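Local structure of phosphatidylinositol 4,5-bisphosphate-binding protein SLM1 (Saccharomyces cerevisiae, 4A6H) at residues S55-T60 / F80-K85. The protein binds phosphatidylinositol 4,5-bisphosphate through its PH domain, the part described here, and acts with SLM2 as an effector of TORC2 and calcineurin signalling. Residues are numbered along the deposited sequence; the frame is centred on the assembly and turned at random.
Sequences SECTVT and FVLHAK
Strands 57-60 and 80-84 run antiparallel, and Thr58 and His83 form their hydrogen-bonded pair: His83 N gives its hydrogen to Thr58 O almost straight (2.7 Å, 173°), and Thr58 N returns one to His83 O (2.9 Å). Further backbone bonds run from Thr60 N to Val81 O and, just past the strand, from Lys85 N to Glu56 O (2.8 Å).

Lys85 then reaches across its partner strand. Its CB lies against Glu56 O and OE1; CG stays near Glu56 O; CD meets Thr58 CG2 at 3.8 Å; CE, beyond the bend at chi3 (-66°), approaches Ser55 O; and NZ donates to a water that in turn donates to Cys57 O. A long, flexible chain suits this exposed place: its methylenes cover the Thr58 methyl and its ammonium reaches water. Glu56 OE1 stays 4.7 Å from Lys85 NZ, so any attraction acts without contact.

On the same face, Thr58 and His83 lie side by side, Thr58 OG1 at the imidazole's edge and 3.4 Å from His83 CB. The ring's ND1 is hydrogen-bonded to Asn95 on the next strand. Beta-branched Thr58 suits its extended backbone. At the exposed end, Thr60 CG2 packs on His83 CB while its OG1 rests on Val81 CG1 (3.5 Å).

The other face is apolar. Leu82 CD1 wedges between Cys57 CB and Val59 CG1, 3.7 Å from the latter. Branched Val59 and flat Phe80 pack against Leu113 of helix 103-116; small Cys57 and Ala84 form a compact non-hydrogen-bonded pair. Strands 57-62 and 79-84 thus pair within the PH fold, a bent seven-stranded antiparallel barrel capped by its C-terminal helix.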
loop_
_atom_site.group_PDB
_atom_site.type_symbol
_atom_site.label_atom_id
_atom_site.label_comp_id
_atom_site.label_asym_id
_atom_site.label_seq_id
_atom_site.Cartn_x
_atom_site.Cartn_y
_atom_site.Cartn_z
ATOM N N SER A 55 8.996 -5.067 -6.420
ATOM C CA SER A 55 10.172 -5.372 -5.606
ATOM C C SER A 55 11.384 -5.621 -6.484
ATOM O O SER A 55 12.522 -5.514 -6.027
ATOM C CB SER A 55 9.908 -6.612 -4.756
ATOM O OG SER A 55 9.713 -7.752 -5.572
ATOM N N GLU A 56 11.151 -5.969 -7.745
ATOM C CA GLU A 56 12.265 -6.267 -8.633
ATOM C C GLU A 56 12.253 -5.451 -9.916
ATOM O O GLU A 56 12.827 -5.862 -10.923
ATOM C CB GLU A 56 12.363 -7.768 -8.929
ATOM C CG GLU A 56 12.616 -8.641 -7.695
ATOM C CD GLU A 56 13.890 -8.278 -6.940
ATOM O OE1 GLU A 56 14.820 -7.703 -7.546
ATOM O OE2 GLU A 56 13.956 -8.575 -5.727
ATOM N N CYS A 57 11.610 -4.286 -9.865
ATOM C CA CYS A 57 11.640 -3.335 -10.968
ATOM C C CYS A 57 12.123 -1.982 -10.497
ATOM O O CYS A 57 12.017 -1.645 -9.319
ATOM C CB CYS A 57 10.247 -3.168 -11.585
ATOM S SG CYS A 57 9.601 -4.656 -12.368
ATOM N N THR A 58 12.664 -1.209 -11.428
ATOM C CA THR A 58 12.979 0.191 -11.184
ATOM C C THR A 58 12.534 1.031 -12.374
ATOM O O THR A 58 12.298 0.504 -13.461
ATOM C CB THR A 58 14.490 0.426 -10.968
ATOM O OG1 THR A 58 15.229 -0.030 -12.111
ATOM C CG2 THR A 58 14.978 -0.295 -9.721
ATOM N N VAL A 59 12.390 2.337 -12.170
ATOM C CA VAL A 59 12.190 3.238 -13.295
ATOM C C VAL A 59 13.450 4.060 -13.470
ATOM O O VAL A 59 13.977 4.643 -12.514
ATOM C CB VAL A 59 10.927 4.127 -13.169
ATOM C CG1 VAL A 59 9.663 3.270 -13.347
ATOM C CG2 VAL A 59 10.906 4.877 -11.842
ATOM N N THR A 60 13.957 4.078 -14.692
ATOM C CA THR A 60 15.285 4.610 -14.915
ATOM C C THR A 60 15.213 5.960 -15.616
ATOM O O THR A 60 15.470 7.000 -15.006
ATOM C CB THR A 60 16.155 3.602 -15.678
ATOM O OG1 THR A 60 15.464 3.171 -16.855
ATOM C CG2 THR A 60 16.433 2.381 -14.805
ATOM N N PHE A 80 8.529 6.557 -20.528
ATOM C CA PHE A 80 9.448 6.183 -19.461
ATOM C C PHE A 80 9.882 4.733 -19.591
ATOM O O PHE A 80 9.254 3.946 -20.305
ATOM C CB PHE A 80 8.878 6.488 -18.059
ATOM C CG PHE A 80 7.732 5.595 -17.637
ATOM C CD1 PHE A 80 6.427 5.905 -17.982
ATOM C CD2 PHE A 80 7.967 4.462 -16.869
ATOM C CE1 PHE A 80 5.367 5.083 -17.581
ATOM C CE2 PHE A 80 6.920 3.641 -16.468
ATOM C CZ PHE A 80 5.620 3.958 -16.827
ATOM N N VAL A 81 10.969 4.392 -18.905
ATOM C CA VAL A 81 11.531 3.052 -18.952
ATOM C C VAL A 81 11.413 2.360 -17.609
ATOM O O VAL A 81 11.766 2.928 -16.564
ATOM C CB VAL A 81 13.019 3.101 -19.339
ATOM C CG1 VAL A 81 13.606 1.698 -19.370
ATOM C CG2 VAL A 81 13.193 3.826 -20.673
ATOM N N LEU A 82 10.911 1.131 -17.652
ATOM C CA LEU A 82 10.833 0.243 -16.499
ATOM C C LEU A 82 11.887 -0.839 -16.692
ATOM O O LEU A 82 11.892 -1.534 -17.706
ATOM C CB LEU A 82 9.428 -0.366 -16.382
ATOM C CG LEU A 82 9.125 -1.214 -15.150
ATOM C CD1 LEU A 82 9.192 -0.363 -13.892
ATOM C CD2 LEU A 82 7.751 -1.841 -15.292
ATOM N N HIS A 83 12.784 -0.966 -15.715
ATOM C CA HIS A 83 13.918 -1.886 -15.790
ATOM C C HIS A 83 13.712 -3.083 -14.868
ATOM O O HIS A 83 13.282 -2.914 -13.732
ATOM C CB HIS A 83 15.187 -1.145 -15.360
ATOM C CG HIS A 83 16.415 -2.000 -15.324
ATOM N ND1 HIS A 83 17.130 -2.319 -16.459
ATOM C CD2 HIS A 83 17.077 -2.569 -14.289
ATOM C CE1 HIS A 83 18.169 -3.063 -16.127
ATOM N NE2 HIS A 83 18.164 -3.226 -14.816
ATOM N N ALA A 84 14.017 -4.288 -15.349
ATOM C CA ALA A 84 13.907 -5.489 -14.519
ATOM C C ALA A 84 15.221 -5.847 -13.831
ATOM O O ALA A 84 16.265 -5.969 -14.478
ATOM C CB ALA A 84 13.412 -6.668 -15.349
ATOM N N LYS A 85 15.159 -6.043 -12.518
ATOM C CA LYS A 85 16.339 -6.385 -11.729
ATOM C C LYS A 85 16.473 -7.893 -11.613
ATOM O O LYS A 85 17.516 -8.404 -11.200
ATOM C CB LYS A 85 16.247 -5.762 -10.336
ATOM C CG LYS A 85 16.394 -4.243 -10.342
ATOM C CD LYS A 85 16.540 -3.674 -8.935
ATOM C CE LYS A 85 15.279 -3.876 -8.107
ATOM N NZ LYS A 85 15.329 -3.108 -6.826
HETATM O O HOH W 1 12.540 -2.219 -6.520
#